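Local coordinates for protein succinate-semialdehyde dehydrogenase (Synechococcus sp., PDB 4ITA) that probably oxidises succinic semialdehyde to succinate with NADP+ as cofactor, as a member of the aldehyde dehydrogenase family, at residues L228-G233 against L425-T430. Numbering follows the deposited sequence.
Sequences LLELGG and LPFGGT. With NDP (NADPH dihydro-nicotinamide-adenine-dinucleotide phosphate), chain C; EDO (1,2-ethanediol), chain Q; EDO (1,2-ethanediol), chain M.
Glu230, at the end of strand 227-230, reaches the loop at Phe427 and Gly428 through its carboxyl group alone. The chain bends about CB-CG (chi2 -87°), and this carries the acid group away from its own strand to the loop backbone. There the packing is tight: Glu230 OE2 lies 2.7 Å from Phe427 O, and Glu230 OE1 sits 3.4 Å from Gly428 CA, the glycine leaving the carboxyl group room to lie against it. Glu230 OE1 also approaches the rim of the Phe427 ring, near its plane, 3.6 Å from Phe427 CD2. With CG anti to the backbone N (chi1 -177°), this ring also turns its edge to the nicotinamide carboxamide, Phe427 CE2 standing 3.4 Å from O7N of NADPH. The amide nitrogen N7N of NADPH donates to Glu230 OE1 at 3.1 Å and, almost straight (173°), to Leu231 O at 3.0 Å. Arg141 of helix 137-149 touches both Glu230 and Phe427. The contact is looser toward Gly429, where the two backbones do not meet directly: one water bridges Gly429 N and Leu229 O. Cut back to an alanine here, Glu230 would probably leave N7N with Leu231 O alone of these two acceptors and open a gap beside Gly428. Glu230 belongs to the LELGG signature of aldehyde dehydrogenases; the two bonds gripping N7N probably hold the carboxamide's rotation, with the Phe427 ring edge beside O7N.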
loop_
_atom_site.group_PDB
_atom_site.type_symbol
_atom_site.label_atom_id
_atom_site.label_comp_id
_atom_site.label_asym_id
_atom_site.label_seq_id
_atom_site.Cartn_x
_atom_site.Cartn_y
_atom_site.Cartn_z
ATOM N N LEU A 228 1.812 5.001 -3.153
ATOM C CA LEU A 228 1.286 5.835 -2.091
ATOM C C LEU A 228 0.734 7.051 -2.818
ATOM O O LEU A 228 1.424 7.622 -3.668
ATOM C CB LEU A 228 2.410 6.231 -1.126
ATOM C CG LEU A 228 1.995 6.988 0.148
ATOM C CD1 LEU A 228 3.005 6.782 1.264
ATOM C CD2 LEU A 228 1.836 8.467 -0.108
ATOM N N LEU A 229 -0.511 7.425 -2.520
ATOM C CA LEU A 229 -1.147 8.581 -3.150
ATOM C C LEU A 229 -1.573 9.604 -2.113
ATOM O O LEU A 229 -2.330 9.286 -1.196
ATOM C CB LEU A 229 -2.371 8.160 -3.970
ATOM C CG LEU A 229 -2.153 7.246 -5.172
ATOM C CD1 LEU A 229 -3.474 7.054 -5.903
ATOM C CD2 LEU A 229 -1.122 7.828 -6.122
ATOM N N GLU A 230 -1.081 10.826 -2.275
ATOM C CA GLU A 230 -1.446 11.961 -1.445
ATOM C C GLU A 230 -2.179 12.944 -2.348
ATOM O O GLU A 230 -1.556 13.690 -3.100
ATOM C CB GLU A 230 -0.183 12.604 -0.857
ATOM C CG GLU A 230 0.602 11.722 0.129
ATOM C CD GLU A 230 0.108 11.820 1.566
ATOM O OE1 GLU A 230 -0.827 12.602 1.840
ATOM O OE2 GLU A 230 0.669 11.106 2.431
ATOM N N LEU A 231 -3.504 12.934 -2.295
ATOM C CA LEU A 231 -4.286 13.734 -3.229
ATOM C C LEU A 231 -4.966 14.908 -2.533
ATOM O O LEU A 231 -4.621 15.247 -1.397
ATOM C CB LEU A 231 -5.280 12.863 -4.010
ATOM C CG LEU A 231 -4.659 11.589 -4.604
ATOM C CD1 LEU A 231 -5.728 10.779 -5.317
ATOM C CD2 LEU A 231 -3.467 11.883 -5.554
ATOM N N GLY A 232 -5.910 15.538 -3.218
ATOM C CA GLY A 232 -6.511 16.757 -2.706
ATOM C C GLY A 232 -7.557 16.550 -1.635
ATOM O O GLY A 232 -7.900 15.422 -1.274
ATOM N N GLY A 233 -8.074 17.657 -1.119
ATOM C CA GLY A 233 -9.118 17.583 -0.116
ATOM C C GLY A 233 -10.084 18.743 -0.210
ATOM O O GLY A 233 -9.861 19.711 -0.931
ATOM N N LEU A 425 4.448 13.169 13.076
ATOM C CA LEU A 425 3.147 12.495 13.017
ATOM C C LEU A 425 2.848 12.093 11.575
ATOM O O LEU A 425 3.077 12.878 10.662
ATOM C CB LEU A 425 2.038 13.434 13.520
ATOM C CG LEU A 425 1.769 13.598 15.030
ATOM C CD1 LEU A 425 1.245 12.317 15.645
ATOM C CD2 LEU A 425 2.966 14.085 15.809
ATOM N N PRO A 426 2.338 10.868 11.359
ATOM C CA PRO A 426 2.030 10.464 9.979
ATOM C C PRO A 426 0.953 11.343 9.334
ATOM O O PRO A 426 0.160 11.995 10.025
ATOM C CB PRO A 426 1.552 9.016 10.126
ATOM C CG PRO A 426 2.143 8.556 11.443
ATOM C CD PRO A 426 2.124 9.772 12.319
ATOM N N PHE A 427 0.953 11.370 8.006
ATOM C CA PHE A 427 0.115 12.283 7.240
ATOM C C PHE A 427 -0.356 11.614 5.961
ATOM O O PHE A 427 0.453 11.163 5.156
ATOM C CB PHE A 427 0.911 13.546 6.886
ATOM C CG PHE A 427 0.112 14.595 6.156
ATOM C CD1 PHE A 427 -0.468 15.642 6.849
ATOM C CD2 PHE A 427 -0.047 14.541 4.776
ATOM C CE1 PHE A 427 -1.203 16.610 6.184
ATOM C CE2 PHE A 427 -0.780 15.503 4.103
ATOM C CZ PHE A 427 -1.356 16.540 4.806
ATOM N N GLY A 428 -1.667 11.568 5.759
ATOM C CA GLY A 428 -2.220 11.074 4.516
ATOM C C GLY A 428 -3.732 11.071 4.517
ATOM O O GLY A 428 -4.371 11.418 5.514
ATOM N N GLY A 429 -4.293 10.657 3.390
ATOM C CA GLY A 429 -5.721 10.750 3.167
ATOM C C GLY A 429 -6.487 9.452 3.237
ATOM O O GLY A 429 -5.925 8.374 3.393
ATOM N N THR A 430 -7.804 9.586 3.149
ATOM C CA THR A 430 -8.717 8.464 3.000
ATOM C C THR A 430 -9.679 8.817 1.885
ATOM O O THR A 430 -9.632 9.927 1.338
ATOM C CB THR A 430 -9.520 8.198 4.283
ATOM O OG1 THR A 430 -10.420 9.291 4.525
ATOM C CG2 THR A 430 -8.604 8.046 5.453
HETATM P PA NDP C . -1.600 17.765 -11.002
HETATM O O1A NDP C . -2.125 16.417 -10.603
HETATM O O2A NDP C . -2.083 18.411 -12.271
HETATM O O5B NDP C . -0.005 17.676 -11.097
HETATM C C5B NDP C . 0.788 17.084 -10.062
HETATM C C4B NDP C . 1.963 16.312 -10.657
HETATM O O4B NDP C . 1.455 15.207 -11.411
HETATM C C3B NDP C . 2.790 17.126 -11.645
HETATM O O3B NDP C . 4.147 16.666 -11.597
HETATM C C2B NDP C . 2.180 16.751 -12.982
HETATM O O2B NDP C . 3.066 16.917 -14.080
HETATM C C1B NDP C . 1.948 15.283 -12.751
HETATM N N9A NDP C . 0.914 14.671 -13.597
HETATM C C8A NDP C . -0.257 15.198 -14.006
HETATM N N7A NDP C . -0.945 14.292 -14.742
HETATM C C5A NDP C . -0.214 13.167 -14.782
HETATM C C6A NDP C . -0.337 11.827 -15.378
HETATM N N6A NDP C . -1.432 11.507 -16.096
HETATM N N1A NDP C . 0.672 10.959 -15.172
HETATM C C2A NDP C . 1.761 11.267 -14.455
HETATM N N3A NDP C . 1.947 12.467 -13.887
HETATM C C4A NDP C . 1.005 13.424 -14.021
HETATM O O3 NDP C . -1.871 18.682 -9.687
HETATM P PN NDP C . -2.235 20.251 -9.473
HETATM O O1N NDP C . -3.238 20.737 -10.496
HETATM O O2N NDP C . -0.937 20.983 -9.265
HETATM O O5D NDP C . -2.998 20.184 -8.057
HETATM C C5D NDP C . -2.298 19.809 -6.878
HETATM C C4D NDP C . -3.083 18.742 -6.136
HETATM O O4D NDP C . -2.228 18.078 -5.195
HETATM C C3D NDP C . -4.234 19.307 -5.328
HETATM O O3D NDP C . -5.391 18.474 -5.468
HETATM C C2D NDP C . -3.660 19.283 -3.924
HETATM O O2D NDP C . -4.706 19.289 -2.953
HETATM C C1D NDP C . -2.887 17.980 -3.930
HETATM N N1N NDP C . -1.927 17.960 -2.817
HETATM C C2N NDP C . -1.831 16.878 -2.025
HETATM C C3N NDP C . -1.305 17.001 -0.740
HETATM C C7N NDP C . -1.152 15.812 0.161
HETATM O O7N NDP C . -0.091 15.673 0.767
HETATM N N7N NDP C . -2.153 14.946 0.290
HETATM C C4N NDP C . -0.882 18.346 -0.200
HETATM C C5N NDP C . -0.596 19.251 -1.307
HETATM C C6N NDP C . -1.132 19.021 -2.571
HETATM P P2B NDP C . 2.962 18.184 -15.063
HETATM O O1X NDP C . 4.062 17.907 -16.046
HETATM O O2X NDP C . 1.587 18.137 -15.689
HETATM O O3X NDP C . 3.203 19.425 -14.259
HETATM C C1 EDO Q . -2.808 10.700 8.458
HETATM O O1 EDO Q . -2.928 12.113 8.382
HETATM C C2 EDO Q . -2.399 10.189 9.825
HETATM O O2 EDO Q . -1.819 8.889 9.917
HETATM C C1 EDO M . -8.223 16.560 -5.958
HETATM O O1 EDO M . -7.587 15.281 -5.811
HETATM C C2 EDO M . -9.213 16.489 -7.115
HETATM O O2 EDO M . -8.537 16.187 -8.340
HETATM O O HOH W 1 -2.235 9.548 1.656
#